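Local coordinates for protein deoxyribodipyrimidine photo-lyase (Oryza sativa Japonica Group, PDB 3UMV) that repairs UV-damaged DNA by splitting cyclobutane pyrimidine dimers back into pyrimidines with the energy of light, using one bound FAD, at residues 86-91 and 237-242; 378-383 and 474-479; 46-51 and 95-100. All coordinates share one frame; numbering follows the deposited sequence. Where two conformers were deposited one is given.

Contact 1. Residues 86-91 and 237-242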
loop_
_atom_site.group_PDB
_atom_site.type_symbol
_atom_site.label_atom_id
_atom_site.label_comp_id
_atom_site.label_asym_id
_atom_site.label_seq_id
_atom_site.Cartn_x
_atom_site.Cartn_y
_atom_site.Cartn_z
ATOM N N ARG A 86 4.665 -13.198 -2.716
ATOM C CA ARG A 86 5.676 -14.223 -2.502
ATOM C C ARG A 86 5.789 -14.471 -1.004
ATOM O O ARG A 86 5.118 -13.813 -0.211
ATOM C CB ARG A 86 7.036 -13.769 -3.043
ATOM C CG ARG A 86 7.051 -13.207 -4.466
ATOM C CD ARG A 86 6.363 -14.121 -5.449
ATOM N NE ARG A 86 6.895 -13.987 -6.810
ATOM C CZ ARG A 86 6.669 -12.949 -7.617
ATOM N NH1 ARG A 86 5.939 -11.927 -7.206
ATOM N NH2 ARG A 86 7.182 -12.931 -8.843
ATOM N N ARG A 87 6.655 -15.403 -0.616
ATOM C CA ARG A 87 6.840 -15.735 0.796
ATOM C C ARG A 87 7.004 -14.494 1.659
ATOM O O ARG A 87 6.373 -14.379 2.709
ATOM C CB ARG A 87 8.062 -16.638 0.982
ATOM C CG ARG A 87 8.524 -16.742 2.419
ATOM C CD ARG A 87 9.680 -17.744 2.573
ATOM N NE ARG A 87 9.299 -19.095 2.186
ATOM C CZ ARG A 87 8.816 -20.003 3.036
ATOM N NH1 ARG A 87 8.657 -19.694 4.318
ATOM N NH2 ARG A 87 8.484 -21.212 2.608
ATOM N N ARG A 88 7.875 -13.591 1.216
ATOM C CA ARG A 88 8.174 -12.342 1.915
ATOM C C ARG A 88 6.929 -11.566 2.298
ATOM O O ARG A 88 6.801 -11.118 3.435
ATOM C CB ARG A 88 9.068 -11.448 1.046
ATOM C CG ARG A 88 9.314 -10.044 1.616
ATOM C CD ARG A 88 10.434 -9.310 0.865
ATOM N NE ARG A 88 11.733 -9.930 1.117
ATOM C CZ ARG A 88 12.842 -9.688 0.428
ATOM N NH1 ARG A 88 12.848 -8.830 -0.573
ATOM N NH2 ARG A 88 13.962 -10.316 0.753
ATOM N N GLN A 89 6.029 -11.378 1.342
ATOM C CA GLN A 89 4.827 -10.589 1.592
ATOM C C GLN A 89 3.740 -11.373 2.310
ATOM O O GLN A 89 3.020 -10.818 3.156
ATOM C CB GLN A 89 4.279 -10.000 0.291
ATOM C CG GLN A 89 5.239 -9.026 -0.404
ATOM C CD GLN A 89 6.286 -9.735 -1.256
ATOM O OE1 GLN A 89 6.222 -10.961 -1.467
ATOM N NE2 GLN A 89 7.266 -8.972 -1.743
ATOM N N LEU A 90 3.617 -12.655 1.967
ATOM C CA LEU A 90 2.635 -13.520 2.610
ATOM C C LEU A 90 2.960 -13.732 4.090
ATOM O O LEU A 90 2.068 -13.740 4.952
ATOM C CB LEU A 90 2.552 -14.850 1.861
ATOM C CG LEU A 90 1.923 -14.754 0.470
ATOM C CD1 LEU A 90 2.116 -16.052 -0.312
ATOM C CD2 LEU A 90 0.464 -14.425 0.582
ATOM N N GLY A 91 4.249 -13.878 4.394
ATOM C CA GLY A 91 4.651 -14.129 5.761
ATOM C C GLY A 91 4.340 -12.926 6.633
ATOM O O GLY A 91 3.838 -13.067 7.747
ATOM N N PRO A 237 12.743 -14.416 0.712
ATOM C CA PRO A 237 12.772 -14.569 2.172
ATOM C C PRO A 237 12.070 -13.447 2.924
ATOM O O PRO A 237 12.077 -12.288 2.487
ATOM C CB PRO A 237 14.265 -14.532 2.504
ATOM C CG PRO A 237 14.962 -14.795 1.228
ATOM C CD PRO A 237 14.091 -14.237 0.155
ATOM N N GLU A 238 11.472 -13.800 4.055
ATOM C CA GLU A 238 10.843 -12.820 4.928
ATOM C C GLU A 238 11.886 -11.811 5.408
ATOM O O GLU A 238 13.054 -12.156 5.571
ATOM C CB GLU A 238 10.199 -13.511 6.135
ATOM C CG GLU A 238 8.867 -14.179 5.824
ATOM C CD GLU A 238 8.229 -14.809 7.048
ATOM O OE1 GLU A 238 8.286 -16.044 7.176
ATOM O OE2 GLU A 238 7.666 -14.072 7.886
ATOM N N ILE A 239 11.470 -10.568 5.627
ATOM C CA ILE A 239 12.375 -9.581 6.202
ATOM C C ILE A 239 12.539 -9.843 7.697
ATOM O O ILE A 239 11.633 -10.364 8.353
ATOM C CB ILE A 239 11.906 -8.124 5.980
ATOM C CG1 ILE A 239 10.587 -7.864 6.697
ATOM C CG2 ILE A 239 11.799 -7.796 4.489
ATOM C CD1 ILE A 239 10.075 -6.461 6.502
ATOM N N ASP A 240 13.693 -9.463 8.230
ATOM C CA ASP A 240 13.998 -9.711 9.632
ATOM C C ASP A 240 14.161 -8.427 10.434
ATOM O O ASP A 240 14.350 -8.474 11.646
ATOM C CB ASP A 240 15.274 -10.547 9.752
ATOM C CG ASP A 240 16.510 -9.808 9.252
ATOM O OD1 ASP A 240 16.392 -8.989 8.314
ATOM O OD2 ASP A 240 17.609 -10.053 9.799
ATOM N N TRP A 241 14.093 -7.282 9.765
ATOM C CA TRP A 241 14.426 -6.019 10.419
ATOM C C TRP A 241 13.233 -5.250 10.993
ATOM O O TRP A 241 13.415 -4.237 11.662
ATOM C CB TRP A 241 15.237 -5.133 9.479
ATOM C CG TRP A 241 14.641 -5.031 8.116
ATOM C CD1 TRP A 241 14.922 -5.823 7.038
ATOM C CD2 TRP A 241 13.661 -4.085 7.677
ATOM N NE1 TRP A 241 14.176 -5.425 5.955
ATOM C CE2 TRP A 241 13.399 -4.358 6.318
ATOM C CE3 TRP A 241 12.983 -3.027 8.298
ATOM C CZ2 TRP A 241 12.487 -3.618 5.570
ATOM C CZ3 TRP A 241 12.075 -2.294 7.552
ATOM C CH2 TRP A 241 11.836 -2.594 6.204
ATOM N N CYS A 242 12.016 -5.705 10.723
ATOM C CA CYS A 242 10.865 -5.207 11.479
ATOM C C CYS A 242 9.764 -6.256 11.571
ATOM O O CYS A 242 9.667 -7.148 10.722
ATOM C CB CYS A 242 10.317 -3.882 10.925
ATOM S SG CYS A 242 9.178 -4.025 9.530
HETATM O O HOH W 1 9.660 -17.903 6.252
HETATM O O HOH W 2 8.432 -10.537 5.517
HETATM O O HOH W 3 14.566 -10.953 3.749
#
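Arg-88 leaves its helix with CG anti to the backbone N (chi1 173°) and bends only at chi3 (-69°). This brings the edge of its guanidinium to the carbonyl of Pro-237. Glu-238 has CG anti to its carbonyl carbon (chi1 -78°) and is extended beyond, so its carboxylate reaches Gly-91.

The carbonyl O of Pro-237 is the main meeting point. Arg-88 NE donates to it at 2.7 Å, almost along the C=O axis, and the oxygen lies near the guanidinium plane. Arg-88 NH2 adds a weak bond to the same oxygen. Arg-88 CB also approaches Pro-237 O, at 3.4 Å, so the arginine curls round it. Ile-239 CG2 lies 4.0 Å from Arg-88 NE, and the two side chains cross at about a right angle. Arg-88 NH2 also bonds to Val-386 O, and NH1 to Tyr-424 O, so one arginine ties three backbone segments together.

Glu-238 OE2 lies 3.7 Å from Gly-91 CA. A CB on Gly-91 would collide with the carboxylate, so glycine makes room for it. The main partner of this oxygen is Arg-95, one helical turn further on, in a salt bridge. Water 1 joins Glu-238 OE1 to Arg-87 NH1, and water 2 joins Arg-88 O to Ile-239 N.

At the start of the helix Arg-86 is the N-cap residue. Its backbone N donates to Gln-89 OE1 at 3.0 Å, from above the amide plane. Through Arg-88, whose carbonyl partners lie on helices 376-388 and 410-424, the start of a helix of the photolyase alpha/beta domain meets the helical part that holds FAD, about 11 Å from the Arg-88 side chain.

Contact 2. Residues 378-383 and 474-479; sequences WNASQL and AYISYV
Ala-380 and Val-479 form the tight part of this contact between two helices. Their short segments cross at 39° with axes 9.1 Å apart. Ala-380 CB sits among three side chains: Tyr-475 CE1 at 3.7 Å, Ile-476 CG1 and Val-479 CG2. Val-479 has CG1 anti to its backbone N (chi1 178°). This methyl reaches Ala-380 O at 3.3 Å and Leu-383 CB at 3.6 Å. Val-479 CG2 lies over the rim of one face of the Tyr-475 ring.

Tyr-475 has CG anti to its backbone N (chi1 177°), so its ring reaches helix 376-388, with Ser-381 N at the ring edge and OH 3.4 Å from Ser-381 CA. The hydroxyl is hydrogen-bonded to Glu-384 of that helix. An alanine at Tyr-475 would lose the ring beside Ala-380 and the bond to Glu-384, and would probably loosen the helix pair.

The looser side is at Ile-476, partly exposed, which reaches Ala-380 CB only through CG1 at 4.0 Å. Leu-383 takes part through CB alone. No hydrogen bond joins segments 378-383 and 474-479. Ser-381 OG donates to Trp-378 O at 2.7 Å. Trp-378 points away and meets Trp-399 and Trp-406, the predicted photolyase electron-transfer chain.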
loop_
_atom_site.group_PDB
_atom_site.type_symbol
_atom_site.label_atom_id
_atom_site.label_comp_id
_atom_site.label_asym_id
_atom_site.label_seq_id
_atom_site.Cartn_x
_atom_site.Cartn_y
_atom_site.Cartn_z
ATOM N N TRP A 378 23.445 1.164 -9.658
ATOM C CA TRP A 378 22.184 0.507 -9.977
ATOM C C TRP A 378 22.145 -0.883 -9.361
ATOM O O TRP A 378 21.166 -1.267 -8.724
ATOM C CB TRP A 378 21.957 0.431 -11.487
ATOM C CG TRP A 378 20.546 0.009 -11.768
ATOM C CD1 TRP A 378 19.471 0.840 -11.944
ATOM C CD2 TRP A 378 20.032 -1.335 -11.807
ATOM N NE1 TRP A 378 18.332 0.101 -12.121
ATOM C CE2 TRP A 378 18.640 -1.237 -12.053
ATOM C CE3 TRP A 378 20.614 -2.609 -11.686
ATOM C CZ2 TRP A 378 17.813 -2.362 -12.150
ATOM C CZ3 TRP A 378 19.796 -3.727 -11.802
ATOM C CH2 TRP A 378 18.407 -3.593 -12.038
ATOM N N ASN A 379 23.229 -1.636 -9.535
ATOM C CA ASN A 379 23.302 -2.952 -8.931
ATOM C C ASN A 379 23.025 -2.915 -7.436
ATOM O O ASN A 379 22.328 -3.787 -6.921
ATOM C CB ASN A 379 24.679 -3.591 -9.170
ATOM C CG ASN A 379 24.936 -3.942 -10.621
ATOM O OD1 ASN A 379 26.087 -4.175 -11.004
ATOM N ND2 ASN A 379 23.890 -3.987 -11.437
ATOM N N ALA A 380 23.580 -1.916 -6.744
ATOM C CA ALA A 380 23.383 -1.766 -5.302
ATOM C C ALA A 380 21.911 -1.542 -4.965
ATOM O O ALA A 380 21.396 -2.124 -4.023
ATOM C CB ALA A 380 24.269 -0.603 -4.738
ATOM N N SER A 381 21.241 -0.704 -5.747
ATOM C CA SER A 381 19.833 -0.422 -5.496
ATOM C C SER A 381 18.994 -1.681 -5.699
ATOM O O SER A 381 18.112 -1.981 -4.900
ATOM C CB SER A 381 19.329 0.741 -6.357
ATOM O OG SER A 381 19.249 0.416 -7.733
ATOM N N GLN A 382 19.306 -2.446 -6.742
ATOM C CA GLN A 382 18.611 -3.708 -6.965
ATOM C C GLN A 382 18.834 -4.708 -5.830
ATOM O O GLN A 382 17.892 -5.361 -5.384
ATOM C CB GLN A 382 19.003 -4.301 -8.327
ATOM C CG GLN A 382 18.457 -5.687 -8.584
ATOM C CD GLN A 382 16.953 -5.717 -8.798
ATOM O OE1 GLN A 382 16.334 -4.705 -9.133
ATOM N NE2 GLN A 382 16.359 -6.886 -8.610
ATOM N N LEU A 383 20.073 -4.809 -5.340
ATOM C CA LEU A 383 20.375 -5.737 -4.255
ATOM C C LEU A 383 19.753 -5.313 -2.933
ATOM O O LEU A 383 19.404 -6.166 -2.110
ATOM C CB LEU A 383 21.888 -5.896 -4.086
ATOM C CG LEU A 383 22.555 -6.616 -5.261
ATOM C CD1 LEU A 383 24.065 -6.450 -5.219
ATOM C CD2 LEU A 383 22.168 -8.098 -5.305
ATOM N N ALA A 474 29.750 4.901 -0.438
ATOM C CA ALA A 474 29.270 4.494 0.872
ATOM C C ALA A 474 27.977 3.681 0.749
ATOM O O ALA A 474 27.811 2.666 1.421
ATOM C CB ALA A 474 29.084 5.714 1.786
ATOM N N TYR A 475 27.074 4.107 -0.129
ATOM C CA TYR A 475 25.841 3.360 -0.347
ATOM C C TYR A 475 26.150 1.990 -0.912
ATOM O O TYR A 475 25.600 0.985 -0.480
ATOM C CB TYR A 475 24.909 4.112 -1.294
ATOM C CG TYR A 475 23.638 3.365 -1.631
ATOM C CD1 TYR A 475 23.435 2.844 -2.904
ATOM C CD2 TYR A 475 22.631 3.196 -0.687
ATOM C CE1 TYR A 475 22.277 2.183 -3.228
ATOM C CE2 TYR A 475 21.464 2.528 -1.003
ATOM C CZ TYR A 475 21.295 2.018 -2.280
ATOM O OH TYR A 475 20.155 1.362 -2.637
ATOM N N ILE A 476 27.043 1.957 -1.888
ATOM C CA ILE A 476 27.443 0.698 -2.488
ATOM C C ILE A 476 28.029 -0.269 -1.458
ATOM O O ILE A 476 27.628 -1.434 -1.419
ATOM C CB ILE A 476 28.403 0.925 -3.655
ATOM C CG1 ILE A 476 27.642 1.575 -4.813
ATOM C CG2 ILE A 476 29.018 -0.393 -4.102
ATOM C CD1 ILE A 476 28.546 2.161 -5.868
ATOM N N SER A 477 28.937 0.229 -0.611
ATOM C CA SER A 477 29.536 -0.555 0.474
ATOM C C SER A 477 28.503 -1.087 1.456
ATOM O O SER A 477 28.569 -2.247 1.869
ATOM C CB SER A 477 30.555 0.289 1.253
ATOM O OG SER A 477 31.647 0.642 0.434
ATOM N N TYR A 478 27.578 -0.212 1.847
ATOM C CA TYR A 478 26.472 -0.550 2.738
ATOM C C TYR A 478 25.593 -1.673 2.182
ATOM O O TYR A 478 25.224 -2.595 2.903
ATOM C CB TYR A 478 25.641 0.704 3.008
ATOM C CG TYR A 478 24.230 0.447 3.470
ATOM C CD1 TYR A 478 23.170 0.495 2.574
ATOM C CD2 TYR A 478 23.959 0.166 4.796
ATOM C CE1 TYR A 478 21.871 0.264 2.996
ATOM C CE2 TYR A 478 22.679 -0.068 5.229
ATOM C CZ TYR A 478 21.638 -0.021 4.332
ATOM O OH TYR A 478 20.362 -0.254 4.786
ATOM N N VAL A 479 25.263 -1.609 0.899
ATOM C CA VAL A 479 24.477 -2.690 0.311
ATOM C C VAL A 479 25.276 -3.994 0.217
ATOM O O VAL A 479 24.749 -5.074 0.492
ATOM C CB VAL A 479 23.899 -2.333 -1.062
ATOM C CG1 VAL A 479 23.146 -3.525 -1.629
ATOM C CG2 VAL A 479 22.955 -1.131 -0.960
#

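Contact 3. Residues 46-51 and 95-100; sequences RDQRLA and RGLRRL
In this HUP-type alpha/beta domain, the loop after strand 40-44 lies against helix 87-106. The chain turns sharply at Gln-48, the centre of an inverse gamma turn. The contact is buried, and no direct hydrogen bond crosses it.

Apolar contacts do most of the work. Leu-100 has CG anti to its backbone N (chi1 -175°), which sends CD1 straight at the loop. This methyl meets the peptide between Gln-48 and Arg-49, 3.4 Å from both Gln-48 C and Arg-49 N. Leu-50 comes from the loop with CG anti to its carbonyl carbon (chi1 -55°). The two leucines cross obliquely, with Leu-50 CG 4.1 Å from Leu-100 CG. One turn back on the helix, Leu-97 CD2 touches Gln-48 CB at 4.2 Å. Phe-74 of strand 70-75 touches both Gln-48 and Leu-97.

Polar contacts fix the loop itself. Arg-49 points away from the helix. Asp-47 OD2 receives Arg-49 NH1 at 3.0 Å on its anti lone pair, in a salt bridge. Arg-49 NH1 also bonds to the carbonyl of Gly-291. Asp-47 OD2 has a second partner in His-169. This pairing would probably favour a charged carboxylate. Gln-48 NE2 turns back to Leu-45 O, and Leu-50 N is held by Glu-246.

One water links the two segments. Water 4 donates to Gln-48 O at 2.7 Å and, more weakly, to Gly-96 O at 3.0 Å.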
loop_
_atom_site.group_PDB
_atom_site.type_symbol
_atom_site.label_atom_id
_atom_site.label_comp_id
_atom_site.label_asym_id
_atom_site.label_seq_id
_atom_site.Cartn_x
_atom_site.Cartn_y
_atom_site.Cartn_z
ATOM N N ARG A 46 -7.933 -4.305 2.875
ATOM C CA ARG A 46 -6.788 -3.393 2.833
ATOM C C ARG A 46 -6.321 -2.937 4.204
ATOM O O ARG A 46 -5.128 -2.680 4.403
ATOM C CB ARG A 46 -7.076 -2.178 1.958
ATOM C CG ARG A 46 -5.809 -1.417 1.558
ATOM C CD ARG A 46 -6.173 -0.203 0.751
ATOM N NE ARG A 46 -5.012 0.454 0.171
ATOM C CZ ARG A 46 -5.114 1.537 -0.594
ATOM N NH1 ARG A 46 -6.319 2.038 -0.855
ATOM N NH2 ARG A 46 -4.034 2.103 -1.109
ATOM N N ASP A 47 -7.237 -2.838 5.160
ATOM C CA ASP A 47 -6.872 -2.195 6.417
ATOM C C ASP A 47 -6.841 -3.185 7.575
ATOM O O ASP A 47 -7.805 -3.330 8.329
ATOM C CB ASP A 47 -7.795 -0.996 6.663
ATOM C CG ASP A 47 -7.643 0.069 5.578
ATOM O OD1 ASP A 47 -8.493 0.107 4.671
ATOM O OD2 ASP A 47 -6.638 0.829 5.595
ATOM N N GLN A 48 -5.701 -3.865 7.688
ATOM C CA GLN A 48 -5.522 -4.983 8.595
ATOM C C GLN A 48 -5.129 -4.530 9.998
ATOM O O GLN A 48 -3.996 -4.757 10.460
ATOM C CB GLN A 48 -4.516 -5.960 7.997
ATOM C CG GLN A 48 -5.001 -6.508 6.660
ATOM C CD GLN A 48 -3.882 -6.993 5.765
ATOM O OE1 GLN A 48 -2.851 -7.479 6.239
ATOM N NE2 GLN A 48 -4.084 -6.874 4.459
ATOM N N ARG A 49 -6.091 -3.887 10.652
ATOM C CA ARG A 49 -5.940 -3.312 11.985
ATOM C C ARG A 49 -7.317 -3.091 12.600
ATOM O O ARG A 49 -8.308 -2.907 11.891
ATOM C CB ARG A 49 -5.182 -1.978 11.924
ATOM C CG ARG A 49 -5.998 -0.830 11.333
ATOM C CD ARG A 49 -5.158 0.452 11.128
ATOM N NE ARG A 49 -5.991 1.454 10.463
ATOM C CZ ARG A 49 -6.130 1.568 9.146
ATOM N NH1 ARG A 49 -5.431 0.790 8.312
ATOM N NH2 ARG A 49 -6.957 2.483 8.660
ATOM N N LEU A 50 -7.372 -3.116 13.929
ATOM C CA LEU A 50 -8.611 -2.826 14.651
ATOM C C LEU A 50 -8.680 -1.355 15.069
ATOM O O LEU A 50 -9.766 -0.788 15.137
ATOM C CB LEU A 50 -8.760 -3.740 15.864
ATOM C CG LEU A 50 -8.682 -5.225 15.526
ATOM C CD1 LEU A 50 -8.701 -6.079 16.794
ATOM C CD2 LEU A 50 -9.821 -5.597 14.579
ATOM N N ALA A 51 -7.534 -0.724 15.324
ATOM C CA ALA A 51 -7.546 0.667 15.750
ATOM C C ALA A 51 -7.611 1.595 14.549
ATOM O O ALA A 51 -7.169 1.238 13.455
ATOM C CB ALA A 51 -6.319 0.992 16.603
ATOM N N ARG A 95 1.596 -13.165 9.634
ATOM C CA ARG A 95 2.056 -12.965 11.003
ATOM C C ARG A 95 1.376 -11.735 11.611
ATOM O O ARG A 95 1.075 -11.719 12.799
ATOM C CB ARG A 95 3.585 -12.858 11.063
ATOM C CG ARG A 95 4.282 -14.082 10.495
ATOM C CD ARG A 95 5.771 -14.115 10.820
ATOM N NE ARG A 95 6.439 -15.174 10.069
ATOM C CZ ARG A 95 6.458 -16.457 10.425
ATOM N NH1 ARG A 95 5.859 -16.863 11.538
ATOM N NH2 ARG A 95 7.083 -17.342 9.660
ATOM N N GLY A 96 1.118 -10.721 10.786
ATOM C CA GLY A 96 0.337 -9.568 11.229
ATOM C C GLY A 96 -1.099 -9.918 11.597
ATOM O O GLY A 96 -1.638 -9.431 12.602
ATOM N N LEU A 97 -1.720 -10.780 10.793
ATOM C CA LEU A 97 -3.098 -11.193 11.025
ATOM C C LEU A 97 -3.217 -12.100 12.245
ATOM O O LEU A 97 -4.232 -12.087 12.930
ATOM C CB LEU A 97 -3.674 -11.900 9.798
ATOM C CG LEU A 97 -4.283 -11.081 8.668
ATOM C CD1 LEU A 97 -5.098 -12.011 7.772
ATOM C CD2 LEU A 97 -5.150 -9.968 9.228
ATOM N N ARG A 98 -2.172 -12.878 12.519
ATOM C CA ARG A 98 -2.140 -13.712 13.719
ATOM C C ARG A 98 -2.249 -12.847 14.979
ATOM O O ARG A 98 -2.972 -13.190 15.918
ATOM C CB ARG A 98 -0.855 -14.548 13.746
ATOM C CG ARG A 98 -0.632 -15.335 15.015
ATOM C CD ARG A 98 0.655 -16.128 14.902
ATOM N NE ARG A 98 0.616 -17.335 15.709
ATOM C CZ ARG A 98 1.475 -18.331 15.553
ATOM N NH1 ARG A 98 1.391 -19.421 16.311
ATOM N NH2 ARG A 98 2.416 -18.227 14.621
ATOM N N ARG A 99 -1.520 -11.734 14.987
ATOM C CA ARG A 99 -1.562 -10.774 16.086
ATOM C C ARG A 99 -2.941 -10.135 16.194
ATOM O O ARG A 99 -3.508 -10.021 17.284
ATOM C CB ARG A 99 -0.504 -9.685 15.879
ATOM C CG ARG A 99 0.939 -10.169 15.984
ATOM C CD ARG A 99 1.220 -10.747 17.362
ATOM N NE ARG A 99 0.791 -9.831 18.415
ATOM C CZ ARG A 99 1.571 -8.919 18.985
ATOM N NH1 ARG A 99 2.836 -8.793 18.612
ATOM N NH2 ARG A 99 1.080 -8.131 19.931
ATOM N N LEU A 100 -3.477 -9.715 15.053
ATOM C CA LEU A 100 -4.799 -9.090 15.006
ATOM C C LEU A 100 -5.895 -10.027 15.524
ATOM O O LEU A 100 -6.785 -9.616 16.277
ATOM C CB LEU A 100 -5.107 -8.621 13.577
ATOM C CG LEU A 100 -6.403 -7.836 13.350
ATOM C CD1 LEU A 100 -6.295 -6.888 12.159
ATOM C CD2 LEU A 100 -7.551 -8.792 13.142
HETATM O O HOH W 4 -2.936 -7.223 11.019
#

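Overall arrangement
Contacts 1 and 3 share helix 87-106. Contact 1 uses its start and contact 3 its middle, with centres 16 Å apart. They touch through a salt bridge, with Glu-238 OE2 2.7 Å from Arg-95 NE. Along the chain their segments alternate, so the loop 237-242 meets the same helix that packs on the loop 46-51. Contact 2 opens later in the sequence. Its centre lies 20 Å from that of contact 1 and 33 Å from that of contact 3. All three lie near FAD without touching it: the nearest side chains are about 11 Å away in contact 1, 10 Å in contact 2 and 12 Å in contact 3.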